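Manganese-containing pseudocatalase (Thermus thermophilus, PDB 2V8T) probably breaks hydrogen peroxide down to water and oxygen at a pair of manganese ions held within a ferritin-like helical bundle. Local coordinates at residues 7-12 with 71-76; 3-8 with 263-268; 228-233 with 252-257. One frame throughout, in Å; residues are numbered along the deposited sequence.

Interaction 1 of 3, residues 7-12 with 71-76; sequences RLQIEL and LGHIEL. With MN (manganese (II) ion), chain C.
The backbones come nearest at two places, where the CA atoms of L8 and L76 lie 6.1 Å apart and those of Q9 and G72 6.5 Å; segment 7-12, a short strand at 7-8 leading into loop, passes beside the 71-76 part of helix 57-85. A single water joins them: it accepts from Q9 N and donates to G72 O and to E75 OE1, tying the backbone of one segment to the backbone and a side chain of the other. The apolar part centres on L76, whose CG is anti to the backbone N (chi1 -174°). Its CD1 meets I10 CG1 at 3.9 Å, the two side chains crossing at about a right angle, and touches L8 CB and L12 CD1 at 4.1 Å each. L8 also lays CD2 against E75 CG (3.6 Å), beside the extended chain of that glutamate. The polar part is at the manganese site. H73 binds the metal through ND1 at 2.2 Å and turns the far edge of its ring to Q9; Q9 OE1 lies near the ring plane, 3.1 Å from H73 NE2, with the amide and ring planes 33° apart. H73 NE2 also makes a weak hydrogen bond to E69. Q9 is thus a second-shell residue whose extended side chain brings its amide to the rim of a metal ligand, while its NE2 hydrogen bonds to Y180 and to the same E69. E36 and E70 bind the same ion as H73, and two waters bind it as well. E75 OE1 has a further partner in the backbone N of M1 of the second subunit. Helix 57-85 has helix 36-49 beside L71 and I74, whereas helix 172-200 packs on Q9, I10 and H73, and strand 7-8 pairs with strand 269-270.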
ATOM      1  N   ARG A   7     -27.843  15.551 -13.124  1.00  7.76           N
ATOM      2  CA  ARG A   7     -27.656  15.407 -14.562  1.00  7.78           C
ATOM      3  C   ARG A   7     -26.196  15.012 -14.806  1.00  7.53           C
ATOM      4  O   ARG A   7     -25.307  15.594 -14.189  1.00  9.06           O
ATOM      5  CB  ARG A   7     -27.887  16.730 -15.313  1.00  8.82           C
ATOM      6  CG  ARG A   7     -29.311  17.242 -15.240  1.00  9.55           C
ATOM      7  CD  ARG A   7     -30.268  16.520 -16.175  1.00  9.94           C
ATOM      8  NE  ARG A   7     -30.045  16.953 -17.573  1.00 10.38           N
ATOM      9  CZ  ARG A   7     -30.783  16.536 -18.597  1.00  9.86           C
ATOM     10  NH1 ARG A   7     -31.711  15.621 -18.452  1.00 10.48           N
ATOM     11  NH2 ARG A   7     -30.587  17.063 -19.801  1.00 11.98           N
ATOM     12  N   LEU A   8     -25.970  14.114 -15.745  1.00  7.38           N
ATOM     13  CA  LEU A   8     -24.624  13.864 -16.251  1.00  7.46           C
ATOM     14  C   LEU A   8     -24.231  14.961 -17.199  1.00  7.51           C
ATOM     15  O   LEU A   8     -25.080  15.597 -17.841  1.00  8.14           O
ATOM     16  CB  LEU A   8     -24.547  12.536 -16.981  1.00  7.62           C
ATOM     17  CG  LEU A   8     -24.834  11.312 -16.120  1.00  8.13           C
ATOM     18  CD1 LEU A   8     -24.783  10.048 -16.981  1.00  8.96           C
ATOM     19  CD2 LEU A   8     -23.869  11.224 -14.940  1.00  9.51           C
ATOM     20  N   GLN A   9     -22.917  15.166 -17.410  1.00  7.82           N
ATOM     21  CA  GLN A   9     -22.485  16.251 -18.274  1.00  7.96           C
ATOM     22  C   GLN A   9     -22.856  16.023 -19.720  1.00  8.41           C
ATOM     23  O   GLN A   9     -22.959  16.983 -20.498  1.00  9.25           O
ATOM     24  CB  GLN A   9     -20.958  16.514 -18.084  1.00  8.47           C
ATOM     25  CG  GLN A   9     -20.534  17.826 -18.636  1.00  9.46           C
ATOM     26  CD  GLN A   9     -19.112  18.241 -18.253  1.00  9.07           C
ATOM     27  OE1 GLN A   9     -18.580  17.765 -17.273  1.00 10.70           O
ATOM     28  NE2 GLN A   9     -18.523  19.120 -18.993  1.00 10.43           N
ATOM     29  N   ILE A  10     -23.018  14.754 -20.154  1.00  8.63           N
ATOM     30  CA  ILE A  10     -23.621  14.378 -21.435  1.00  8.75           C
ATOM     31  C   ILE A  10     -24.560  13.216 -21.163  1.00  8.74           C
ATOM     32  O   ILE A  10     -24.385  12.480 -20.192  1.00 10.37           O
ATOM     33  CB  ILE A  10     -22.611  13.939 -22.517  1.00 10.50           C
ATOM     34  CG1 ILE A  10     -21.713  12.814 -22.058  1.00 10.93           C
ATOM     35  CG2 ILE A  10     -21.838  15.136 -23.081  1.00 12.89           C
ATOM     36  CD1 ILE A  10     -20.992  12.084 -23.128  1.00 13.33           C
ATOM     37  N   GLU A  11     -25.487  13.005 -22.079  1.00  9.47           N
ATOM     38  CA  GLU A  11     -26.246  11.773 -22.077  1.00 10.75           C
ATOM     39  C   GLU A  11     -25.343  10.614 -22.523  1.00 10.71           C
ATOM     40  O   GLU A  11     -24.418  10.799 -23.317  1.00 13.59           O
ATOM     41  CB  GLU A  11     -27.549  11.749 -22.779  0.60 10.71           C
ATOM     42  CG  GLU A  11     -27.385  11.505 -24.221  0.60 10.70           C
ATOM     43  CD  GLU A  11     -27.070  12.647 -25.067  0.60 11.39           C
ATOM     44  OE1 GLU A  11     -26.674  13.680 -24.495  0.60 12.42           O
ATOM     45  OE2 GLU A  11     -27.247  12.592 -26.304  0.60 11.94           O
ATOM     46  N   LEU A  12     -25.647   9.420 -22.026  1.00  9.72           N
ATOM     47  CA  LEU A  12     -24.957   8.200 -22.426  1.00  9.89           C
ATOM     48  C   LEU A  12     -25.936   7.225 -23.068  1.00 10.53           C
ATOM     49  O   LEU A  12     -27.094   7.139 -22.670  1.00 12.30           O
ATOM     50  CB  LEU A  12     -24.326   7.535 -21.218  1.00 10.54           C
ATOM     51  CG  LEU A  12     -23.174   8.294 -20.560  1.00 11.18           C
ATOM     52  CD1 LEU A  12     -22.752   7.562 -19.282  1.00 13.63           C
ATOM     53  CD2 LEU A  12     -22.018   8.462 -21.512  1.00 12.08           C
ATOM     54  N   LEU A  71     -15.506  17.011 -10.803  1.00  6.38           N
ATOM     55  CA  LEU A  71     -16.505  16.259 -10.025  1.00  6.69           C
ATOM     56  C   LEU A  71     -17.490  15.566 -10.950  1.00  6.72           C
ATOM     57  O   LEU A  71     -17.897  14.420 -10.729  1.00  7.50           O
ATOM     58  CB  LEU A  71     -17.273  17.192  -9.060  1.00  7.10           C
ATOM     59  CG  LEU A  71     -16.502  17.696  -7.857  1.00  7.28           C
ATOM     60  CD1 LEU A  71     -17.256  18.867  -7.207  1.00  8.38           C
ATOM     61  CD2 LEU A  71     -16.297  16.586  -6.846  1.00  8.24           C
ATOM     62  N   GLY A  72     -17.978  16.292 -11.960  1.00  6.72           N
ATOM     63  CA  GLY A  72     -18.880  15.701 -12.905  1.00  7.27           C
ATOM     64  C   GLY A  72     -18.235  14.671 -13.780  1.00  6.70           C
ATOM     65  O   GLY A  72     -18.917  13.816 -14.376  1.00  7.13           O
ATOM     66  N   HIS A  73     -16.902  14.710 -13.915  1.00  7.02           N
ATOM     67  CA  HIS A  73     -16.218  13.681 -14.685  1.00  6.98           C
ATOM     68  C   HIS A  73     -16.079  12.376 -13.914  1.00  6.60           C
ATOM     69  O   HIS A  73     -16.236  11.312 -14.523  1.00  7.36           O
ATOM     70  CB  HIS A  73     -14.878  14.166 -15.194  1.00  6.75           C
ATOM     71  CG  HIS A  73     -14.967  15.283 -16.141  1.00  7.05           C
ATOM     72  ND1 HIS A  73     -13.846  15.772 -16.788  1.00  7.59           N
ATOM     73  CD2 HIS A  73     -16.058  16.010 -16.554  1.00  8.50           C
ATOM     74  CE1 HIS A  73     -14.280  16.780 -17.541  1.00  8.08           C
ATOM     75  NE2 HIS A  73     -15.606  16.946 -17.426  1.00  8.64           N
ATOM     76  N   ILE A  74     -15.788  12.398 -12.609  1.00  6.67           N
ATOM     77  CA  ILE A  74     -15.839  11.128 -11.882  1.00  6.59           C
ATOM     78  C   ILE A  74     -17.232  10.547 -11.993  1.00  6.60           C
ATOM     79  O   ILE A  74     -17.417   9.331 -12.127  1.00  6.84           O
ATOM     80  CB  ILE A  74     -15.314  11.179 -10.419  1.00  7.04           C
ATOM     81  CG1 ILE A  74     -16.101  12.066  -9.484  1.00  7.21           C
ATOM     82  CG2 ILE A  74     -13.832  11.528 -10.400  1.00  8.42           C
ATOM     83  CD1 ILE A  74     -15.844  11.754  -7.993  1.00  7.80           C
ATOM     84  N   GLU A  75     -18.259  11.410 -11.928  1.00  6.38           N
ATOM     85  CA  GLU A  75     -19.650  10.960 -12.053  1.00  6.47           C
ATOM     86  C   GLU A  75     -19.888  10.291 -13.406  1.00  6.48           C
ATOM     87  O   GLU A  75     -20.509   9.237 -13.506  1.00  6.84           O
ATOM     88  CB  GLU A  75     -20.553  12.189 -11.845  1.00  7.05           C
ATOM     89  CG  GLU A  75     -22.013  11.847 -11.881  1.00  7.51           C
ATOM     90  CD  GLU A  75     -22.933  13.070 -11.806  1.00  8.19           C
ATOM     91  OE1 GLU A  75     -22.429  14.227 -12.058  1.00  8.96           O
ATOM     92  OE2 GLU A  75     -24.131  12.851 -11.521  1.00  8.91           O
ATOM     93  N   LEU A  76     -19.404  10.949 -14.479  1.00  6.47           N
ATOM     94  CA  LEU A  76     -19.637  10.437 -15.838  1.00  6.48           C
ATOM     95  C   LEU A  76     -18.918   9.093 -16.072  1.00  6.35           C
ATOM     96  O   LEU A  76     -19.460   8.187 -16.694  1.00  6.63           O
ATOM     97  CB  LEU A  76     -19.196  11.488 -16.844  1.00  6.91           C
ATOM     98  CG  LEU A  76     -19.501  11.172 -18.314  1.00  7.07           C
ATOM     99  CD1 LEU A  76     -21.033  11.182 -18.527  1.00  9.85           C
ATOM    100  CD2 LEU A  76     -18.841  12.185 -19.214  1.00  8.30           C
TER
HETATM  101 MN    MN C1303     -11.716  15.256 -16.502  1.00  7.51          MN
HETATM  102  O   HOH W   1     -21.591  14.426 -14.883  1.00  9.11           O
HETATM  103  O   HOH W   2      -9.713  15.558 -16.058  0.25  7.17           O
HETATM  104  O   HOH W   3     -11.466  14.522 -18.596  0.25 11.64           O

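Interaction 2 of 3, residues 3-8 with 263-268; sequences LRIDRL and DGPPTG. With SO4 (sulfate ion), chain G.
The loop 263-268 leads into strand 269-270, which pairs antiparallel with strand 7-8, and R7 grips the backbone of this loop side-on. T267 O takes both bonds: R7 NE donates at 3.0 Å, nearly along the C=O axis, and R7 NH2 at 3.3 Å from above the carbonyl plane. The oxygen lies 1° out of the guanidinium plane, so two N-H groups gripping one in-plane atom hold the guanidinium flat against it. Bends at chi2 (-78°) and chi3 (-75°) fold the arginine chain round so that its NE edge faces the loop. Closer to the strand, G268 CA makes a CA-H...O contact with L8 O, and a CB at G268 would clash with that same oxygen; its phi is positive as well. Along the loop, I5 CD1 meets P265 CG, the side chains crossing at about a right angle. The second subunit adjoins this region: L3 and R4 pair with an antiparallel strand of that chain, and D6 OD1 hydrogen bonds to its Y60 and Y241. The backbone N-H groups of T267 and G268 meet a sulfate, probably from the crystallisation liquor: T267 N donates to sulfate O3 at 2.8 Å and G268 N to O1 at 2.9 Å.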
ATOM      1  N   LEU A   3     -22.778  22.568  -4.680  1.00  7.32           N
ATOM      2  CA  LEU A   3     -24.150  22.211  -4.987  1.00  7.37           C
ATOM      3  C   LEU A   3     -24.117  21.094  -6.026  1.00  7.23           C
ATOM      4  O   LEU A   3     -23.141  20.957  -6.772  1.00  8.48           O
ATOM      5  CB  LEU A   3     -24.936  23.379  -5.570  1.00  8.20           C
ATOM      6  CG  LEU A   3     -24.954  24.669  -4.723  1.00  8.64           C
ATOM      7  CD1 LEU A   3     -25.616  25.798  -5.525  1.00 11.22           C
ATOM      8  CD2 LEU A   3     -25.645  24.450  -3.378  1.00 10.38           C
ATOM      9  N   ARG A   4     -25.203  20.335  -6.106  1.00  6.78           N
ATOM     10  CA  ARG A   4     -25.308  19.208  -7.033  1.00  6.62           C
ATOM     11  C   ARG A   4     -26.547  19.373  -7.930  1.00  6.88           C
ATOM     12  O   ARG A   4     -27.613  19.786  -7.466  1.00  7.97           O
ATOM     13  CB  ARG A   4     -25.399  17.915  -6.246  1.00  6.98           C
ATOM     14  CG  ARG A   4     -25.363  16.661  -7.080  1.00  6.96           C
ATOM     15  CD  ARG A   4     -25.327  15.429  -6.197  1.00  7.33           C
ATOM     16  NE  ARG A   4     -25.200  14.217  -6.981  1.00  7.85           N
ATOM     17  CZ  ARG A   4     -24.619  13.110  -6.524  1.00  7.15           C
ATOM     18  NH1 ARG A   4     -24.155  13.018  -5.299  1.00  7.29           N
ATOM     19  NH2 ARG A   4     -24.477  12.064  -7.353  1.00  8.15           N
ATOM     20  N   ILE A   5     -26.370  18.993  -9.185  1.00  7.38           N
ATOM     21  CA  ILE A   5     -27.403  18.944 -10.207  1.00  7.84           C
ATOM     22  C   ILE A   5     -27.507  17.479 -10.638  1.00  7.41           C
ATOM     23  O   ILE A   5     -26.499  16.855 -10.970  1.00  8.13           O
ATOM     24  CB  ILE A   5     -27.014  19.810 -11.414  1.00  9.18           C
ATOM     25  CG1 ILE A   5     -26.858  21.271 -11.017  1.00  9.90           C
ATOM     26  CG2 ILE A   5     -28.009  19.655 -12.553  1.00 10.28           C
ATOM     27  CD1 ILE A   5     -26.063  22.102 -12.037  1.00 13.72           C
ATOM     28  N   ASP A   6     -28.725  16.934 -10.668  1.00  7.77           N
ATOM     29  CA  ASP A   6     -28.923  15.513 -10.961  1.00  7.75           C
ATOM     30  C   ASP A   6     -28.975  15.270 -12.488  1.00  7.88           C
ATOM     31  O   ASP A   6     -29.975  14.810 -13.036  1.00  8.97           O
ATOM     32  CB  ASP A   6     -30.173  14.977 -10.268  1.00  8.30           C
ATOM     33  CG  ASP A   6     -30.124  13.459 -10.084  1.00  8.84           C
ATOM     34  OD1 ASP A   6     -29.059  12.965  -9.576  1.00  8.93           O
ATOM     35  OD2 ASP A   6     -31.113  12.776 -10.399  1.00 10.38           O
ATOM     36  N   ARG A   7     -27.843  15.551 -13.124  1.00  7.76           N
ATOM     37  CA  ARG A   7     -27.656  15.407 -14.562  1.00  7.78           C
ATOM     38  C   ARG A   7     -26.196  15.012 -14.806  1.00  7.53           C
ATOM     39  O   ARG A   7     -25.307  15.594 -14.189  1.00  9.06           O
ATOM     40  CB  ARG A   7     -27.887  16.730 -15.313  1.00  8.82           C
ATOM     41  CG  ARG A   7     -29.311  17.242 -15.240  1.00  9.55           C
ATOM     42  CD  ARG A   7     -30.268  16.520 -16.175  1.00  9.94           C
ATOM     43  NE  ARG A   7     -30.045  16.953 -17.573  1.00 10.38           N
ATOM     44  CZ  ARG A   7     -30.783  16.536 -18.597  1.00  9.86           C
ATOM     45  NH1 ARG A   7     -31.711  15.621 -18.452  1.00 10.48           N
ATOM     46  NH2 ARG A   7     -30.587  17.063 -19.801  1.00 11.98           N
ATOM     47  N   LEU A   8     -25.970  14.114 -15.745  1.00  7.38           N
ATOM     48  CA  LEU A   8     -24.624  13.864 -16.251  1.00  7.46           C
ATOM     49  C   LEU A   8     -24.231  14.961 -17.199  1.00  7.51           C
ATOM     50  O   LEU A   8     -25.080  15.597 -17.841  1.00  8.14           O
ATOM     51  CB  LEU A   8     -24.547  12.536 -16.981  1.00  7.62           C
ATOM     52  CG  LEU A   8     -24.834  11.312 -16.120  1.00  8.13           C
ATOM     53  CD1 LEU A   8     -24.783  10.048 -16.981  1.00  8.96           C
ATOM     54  CD2 LEU A   8     -23.869  11.224 -14.940  1.00  9.51           C
ATOM     55  N   ASP A 263     -21.352  30.853 -19.202  1.00  9.51           N
ATOM     56  CA  ASP A 263     -21.932  31.048 -17.879  1.00 10.62           C
ATOM     57  C   ASP A 263     -22.755  29.790 -17.535  1.00 10.97           C
ATOM     58  O   ASP A 263     -23.751  29.459 -18.236  1.00 14.16           O
ATOM     59  CB  ASP A 263     -22.824  32.307 -17.886  1.00 12.78           C
ATOM     60  CG  ASP A 263     -23.292  32.735 -16.540  1.00 14.79           C
ATOM     61  OD1 ASP A 263     -22.999  32.062 -15.548  1.00 16.11           O
ATOM     62  OD2 ASP A 263     -23.974  33.807 -16.473  1.00 21.58           O
ATOM     63  N   GLY A 264     -22.420  29.115 -16.475  1.00 10.16           N
ATOM     64  CA  GLY A 264     -23.168  27.999 -16.020  1.00 10.19           C
ATOM     65  C   GLY A 264     -22.758  26.681 -16.650  1.00 10.02           C
ATOM     66  O   GLY A 264     -22.003  26.627 -17.598  1.00 11.34           O
ATOM     67  N   PRO A 265     -23.315  25.607 -16.088  1.00 10.83           N
ATOM     68  CA  PRO A 265     -23.049  24.270 -16.608  1.00 10.83           C
ATOM     69  C   PRO A 265     -23.780  24.008 -17.909  1.00 10.77           C
ATOM     70  O   PRO A 265     -24.775  24.662 -18.197  1.00 11.68           O
ATOM     71  CB  PRO A 265     -23.640  23.391 -15.493  1.00 12.88           C
ATOM     72  CG  PRO A 265     -24.822  24.220 -14.974  1.00 13.31           C
ATOM     73  CD  PRO A 265     -24.322  25.611 -15.012  1.00 12.38           C
ATOM     74  N   PRO A 266     -23.367  23.013 -18.672  1.00 10.69           N
ATOM     75  CA  PRO A 266     -24.214  22.574 -19.805  1.00 10.92           C
ATOM     76  C   PRO A 266     -25.456  21.920 -19.293  1.00 10.31           C
ATOM     77  O   PRO A 266     -25.580  21.557 -18.125  1.00 11.42           O
ATOM     78  CB  PRO A 266     -23.311  21.657 -20.572  1.00 12.97           C
ATOM     79  CG  PRO A 266     -22.450  21.121 -19.566  1.00 13.49           C
ATOM     80  CD  PRO A 266     -22.206  22.160 -18.489  1.00 11.10           C
ATOM     81  N   THR A 267     -26.438  21.732 -20.206  1.00 10.42           N
ATOM     82  CA  THR A 267     -27.677  21.056 -19.841  1.00 11.51           C
ATOM     83  C   THR A 267     -27.500  19.586 -19.579  1.00 10.53           C
ATOM     84  O   THR A 267     -28.183  18.983 -18.747  1.00 12.04           O
ATOM     85  CB  THR A 267     -28.803  21.320 -20.772  0.50 12.12           C
ATOM     86  OG1 THR A 267     -30.040  20.790 -20.278  0.50 17.17           O
ATOM     87  CG2 THR A 267     -28.502  20.683 -21.992  0.50 14.24           C
ATOM     88  N   GLY A 268     -26.557  18.950 -20.269  1.00 10.61           N
ATOM     89  CA  GLY A 268     -26.198  17.561 -20.015  1.00 10.60           C
ATOM     90  C   GLY A 268     -27.247  16.568 -20.389  1.00  9.65           C
ATOM     91  O   GLY A 268     -28.003  16.765 -21.345  1.00 12.36           O
TER
HETATM   92  S   SO4 G1307     -25.608  21.078 -23.715  0.95 14.22           S
HETATM   93  O1  SO4 G1307     -25.332  19.995 -22.737  0.95 12.85           O
HETATM   94  O2  SO4 G1307     -26.635  20.779 -24.649  0.95 17.51           O
HETATM   95  O3  SO4 G1307     -26.018  22.353 -22.885  0.95 16.82           O
HETATM   96  O4  SO4 G1307     -24.505  21.477 -24.410  0.95 13.08           O

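Interaction 3 of 3, residues 228-233 with 252-257; sequences GFHRNL and SPEDGT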
ATOM      1  N   GLY A 228     -18.722  22.567 -30.966  1.00  9.00           N
ATOM      2  CA  GLY A 228     -18.044  23.718 -30.377  1.00  9.32           C
ATOM      3  C   GLY A 228     -17.475  23.494 -28.992  1.00  8.57           C
ATOM      4  O   GLY A 228     -16.992  24.452 -28.372  1.00  9.09           O
ATOM      5  N   PHE A 229     -17.495  22.257 -28.494  1.00  8.13           N
ATOM      6  CA  PHE A 229     -17.212  22.033 -27.083  1.00  8.32           C
ATOM      7  C   PHE A 229     -15.740  22.256 -26.715  1.00  8.09           C
ATOM      8  O   PHE A 229     -15.438  22.493 -25.536  1.00  9.54           O
ATOM      9  CB  PHE A 229     -17.692  20.680 -26.631  1.00  8.82           C
ATOM     10  CG  PHE A 229     -19.215  20.520 -26.641  1.00  9.14           C
ATOM     11  CD1 PHE A 229     -20.100  21.556 -26.808  1.00 10.32           C
ATOM     12  CD2 PHE A 229     -19.781  19.280 -26.521  1.00 11.23           C
ATOM     13  CE1 PHE A 229     -21.473  21.350 -26.747  1.00 10.69           C
ATOM     14  CE2 PHE A 229     -21.141  19.089 -26.482  1.00 12.08           C
ATOM     15  CZ  PHE A 229     -21.989  20.097 -26.556  1.00 11.62           C
ATOM     16  N   HIS A 230     -14.819  22.204 -27.681  1.00  7.85           N
ATOM     17  CA  HIS A 230     -13.427  22.537 -27.420  1.00  8.07           C
ATOM     18  C   HIS A 230     -13.229  24.020 -27.133  1.00  8.29           C
ATOM     19  O   HIS A 230     -12.145  24.410 -26.661  1.00  9.02           O
ATOM     20  CB  HIS A 230     -12.539  22.138 -28.605  1.00  8.73           C
ATOM     21  CG  HIS A 230     -12.949  22.796 -29.883  1.00  8.55           C
ATOM     22  ND1 HIS A 230     -14.190  22.542 -30.438  1.00  9.11           N
ATOM     23  CD2 HIS A 230     -12.280  23.674 -30.668  1.00  9.00           C
ATOM     24  CE1 HIS A 230     -14.239  23.261 -31.545  1.00  9.24           C
ATOM     25  NE2 HIS A 230     -13.113  23.962 -31.721  1.00 10.04           N
ATOM     26  N   ARG A 231     -14.190  24.861 -27.425  1.00  8.19           N
ATOM     27  CA  ARG A 231     -14.047  26.287 -27.156  1.00  8.73           C
ATOM     28  C   ARG A 231     -14.476  26.630 -25.738  1.00  8.31           C
ATOM     29  O   ARG A 231     -14.168  27.730 -25.288  1.00  9.41           O
ATOM     30  CB  ARG A 231     -14.918  27.102 -28.133  0.60  8.99           C
ATOM     31  CG  ARG A 231     -14.537  26.855 -29.572  0.60  9.29           C
ATOM     32  CD  ARG A 231     -15.260  27.720 -30.527  0.60 11.55           C
ATOM     33  NE  ARG A 231     -14.817  27.403 -31.885  0.60 11.54           N
ATOM     34  CZ  ARG A 231     -15.547  26.659 -32.707  0.60 12.03           C
ATOM     35  NH1 ARG A 231     -16.837  26.360 -32.392  0.60 14.48           N
ATOM     36  NH2 ARG A 231     -15.026  26.217 -33.873  0.60 14.14           N
ATOM     37  N   ASN A 232     -15.241  25.757 -25.082  1.00  8.33           N
ATOM     38  CA  ASN A 232     -16.028  26.180 -23.937  1.00  8.14           C
ATOM     39  C   ASN A 232     -15.366  25.874 -22.621  1.00  7.72           C
ATOM     40  O   ASN A 232     -15.062  24.711 -22.301  1.00  9.18           O
ATOM     41  CB  ASN A 232     -17.374  25.432 -23.961  1.00  8.91           C
ATOM     42  CG  ASN A 232     -18.223  25.790 -25.151  1.00  9.58           C
ATOM     43  OD1 ASN A 232     -17.961  26.785 -25.833  1.00 10.99           O
ATOM     44  ND2 ASN A 232     -19.240  24.960 -25.400  1.00 10.76           N
ATOM     45  N   LEU A 233     -15.197  26.896 -21.795  1.00  7.61           N
ATOM     46  CA  LEU A 233     -14.860  26.722 -20.379  1.00  7.61           C
ATOM     47  C   LEU A 233     -16.096  27.153 -19.628  1.00  7.48           C
ATOM     48  O   LEU A 233     -16.449  28.353 -19.608  1.00  8.86           O
ATOM     49  CB  LEU A 233     -13.627  27.524 -19.977  1.00  8.19           C
ATOM     50  CG  LEU A 233     -13.080  27.207 -18.595  1.00  8.37           C
ATOM     51  CD1 LEU A 233     -12.480  25.785 -18.534  1.00 10.30           C
ATOM     52  CD2 LEU A 233     -12.023  28.223 -18.203  1.00 10.45           C
ATOM     53  N   SER A 252      -7.916  28.539 -29.772  1.00  9.93           N
ATOM     54  CA  SER A 252      -7.968  27.125 -29.409  1.00  9.43           C
ATOM     55  C   SER A 252      -6.794  26.401 -30.055  1.00 10.40           C
ATOM     56  O   SER A 252      -6.585  26.559 -31.281  1.00 11.69           O
ATOM     57  CB  SER A 252      -9.235  26.517 -29.978  1.00 10.50           C
ATOM     58  OG  SER A 252      -9.219  25.087 -29.851  1.00 11.00           O
ATOM     59  N   PRO A 253      -6.098  25.514 -29.352  1.00  9.93           N
ATOM     60  CA  PRO A 253      -5.094  24.659 -30.032  1.00 11.66           C
ATOM     61  C   PRO A 253      -5.705  23.753 -31.096  1.00 12.42           C
ATOM     62  O   PRO A 253      -4.992  23.335 -32.020  1.00 16.13           O
ATOM     63  CB  PRO A 253      -4.482  23.866 -28.860  1.00 12.60           C
ATOM     64  CG  PRO A 253      -4.733  24.728 -27.668  1.00 13.06           C
ATOM     65  CD  PRO A 253      -6.071  25.335 -27.880  1.00 10.21           C
ATOM     66  N   GLU A 254      -6.979  23.410 -31.010  1.00 11.84           N
ATOM     67  CA  GLU A 254      -7.548  22.451 -31.943  1.00 12.79           C
ATOM     68  C   GLU A 254      -7.690  23.039 -33.346  1.00 12.56           C
ATOM     69  O   GLU A 254      -7.429  22.364 -34.325  1.00 15.27           O
ATOM     70  CB  GLU A 254      -8.974  22.023 -31.522  0.80 13.68           C
ATOM     71  CG  GLU A 254      -9.186  21.426 -30.165  0.80 13.68           C
ATOM     72  CD  GLU A 254      -8.388  20.254 -29.901  0.80 16.78           C
ATOM     73  OE1 GLU A 254      -8.180  19.396 -30.791  0.80 15.52           O
ATOM     74  OE2 GLU A 254      -7.995  20.149 -28.701  0.80 26.17           O
ATOM     75  N   ASP A 255      -8.126  24.270 -33.441  1.00 12.74           N
ATOM     76  CA  ASP A 255      -8.522  24.833 -34.731  1.00 12.71           C
ATOM     77  C   ASP A 255      -8.253  26.299 -34.876  1.00 12.17           C
ATOM     78  O   ASP A 255      -8.636  26.887 -35.887  1.00 13.37           O
ATOM     79  CB  ASP A 255     -10.003  24.550 -35.035  1.00 13.24           C
ATOM     80  CG  ASP A 255     -10.943  25.208 -34.077  1.00 12.47           C
ATOM     81  OD1 ASP A 255     -10.502  25.983 -33.198  1.00 12.25           O
ATOM     82  OD2 ASP A 255     -12.192  24.963 -34.228  1.00 14.71           O
ATOM     83  N   GLY A 256      -7.608  26.959 -33.911  1.00 11.69           N
ATOM     84  CA  GLY A 256      -7.281  28.358 -34.014  1.00 12.13           C
ATOM     85  C   GLY A 256      -8.405  29.332 -33.751  1.00 12.35           C
ATOM     86  O   GLY A 256      -8.168  30.538 -33.781  1.00 14.64           O
ATOM     87  N   THR A 257      -9.602  28.840 -33.461  1.00 11.40           N
ATOM     88  CA  THR A 257     -10.760  29.702 -33.245  1.00 11.87           C
ATOM     89  C   THR A 257     -10.752  30.270 -31.819  1.00 10.76           C
ATOM     90  O   THR A 257     -10.096  29.767 -30.924  1.00 11.31           O
ATOM     91  CB  THR A 257     -12.074  28.967 -33.543  1.00 13.61           C
ATOM     92  OG1 THR A 257     -12.252  27.919 -32.613  1.00 12.52           O
ATOM     93  CG2 THR A 257     -12.117  28.455 -35.004  1.00 14.94           C
TER
HETATM   94  O   HOH W   4      -9.450  24.528 -27.257  1.00 12.70           O
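The H230 ring and the D255 carboxylate stand 73° apart in a His-carboxylate hydrogen bond, where an Asx turn in loop 252-257 meets the turn that follows the Schellman motif at G228. H230 NE2 donates to D255 OD2 at 2.9 Å, close to the ring plane but from above the carboxylate plane. CG of H230 takes the crowded position between the backbone N and the carbonyl carbon (chi1 58°), while R231 CG lies over one face of the ring, near its rim; in turn H230 NE2 sits 3.5 Å above one face of the R231 guanidinium, toward its rim. That guanidinium is only 16° from the carboxylate plane, and its NH2 forms a salt bridge to the same D255 OD2 through a weak bond of 3.1 Å. Its NE donates in plane to T257 OG1 at 2.7 Å. An alanine at H230 would lose the imidazole and its bond to D255 OD2, and would probably leave the loop held less firmly to this turn. S252 OG approaches the ring edge at CD2 and accepts from E254 N in an ST turn. R231 NH1 forms a salt bridge with a sulfate, probably from the crystallisation liquor. The other carboxylate oxygen, D255 OD1, accepts from both T257 OG1 (2.7 Å) and T257 N (3.0 Å).

Overall arrangement
Interactions 1 and 2 start from overlapping N-terminal segments, share R7 and L8, and have centres 9 Å apart; they touch where Q9 CG packs on P266 CG at 3.9 Å. Both also meet the second subunit. Only interaction 1 reaches the dimanganese site, through H73; the side chain of the shared L8 is about 13 Å from a manganese ion. Interaction 3 has its centre about 20 Å from that of interaction 1 and about 21 Å from that of interaction 2, and touches neither, although the nearest atoms are about 5 Å and about 6 Å away respectively. It is nested in the chain loop that interaction 2 closes, and the side chain of its E254 lies about 12 Å from a manganese.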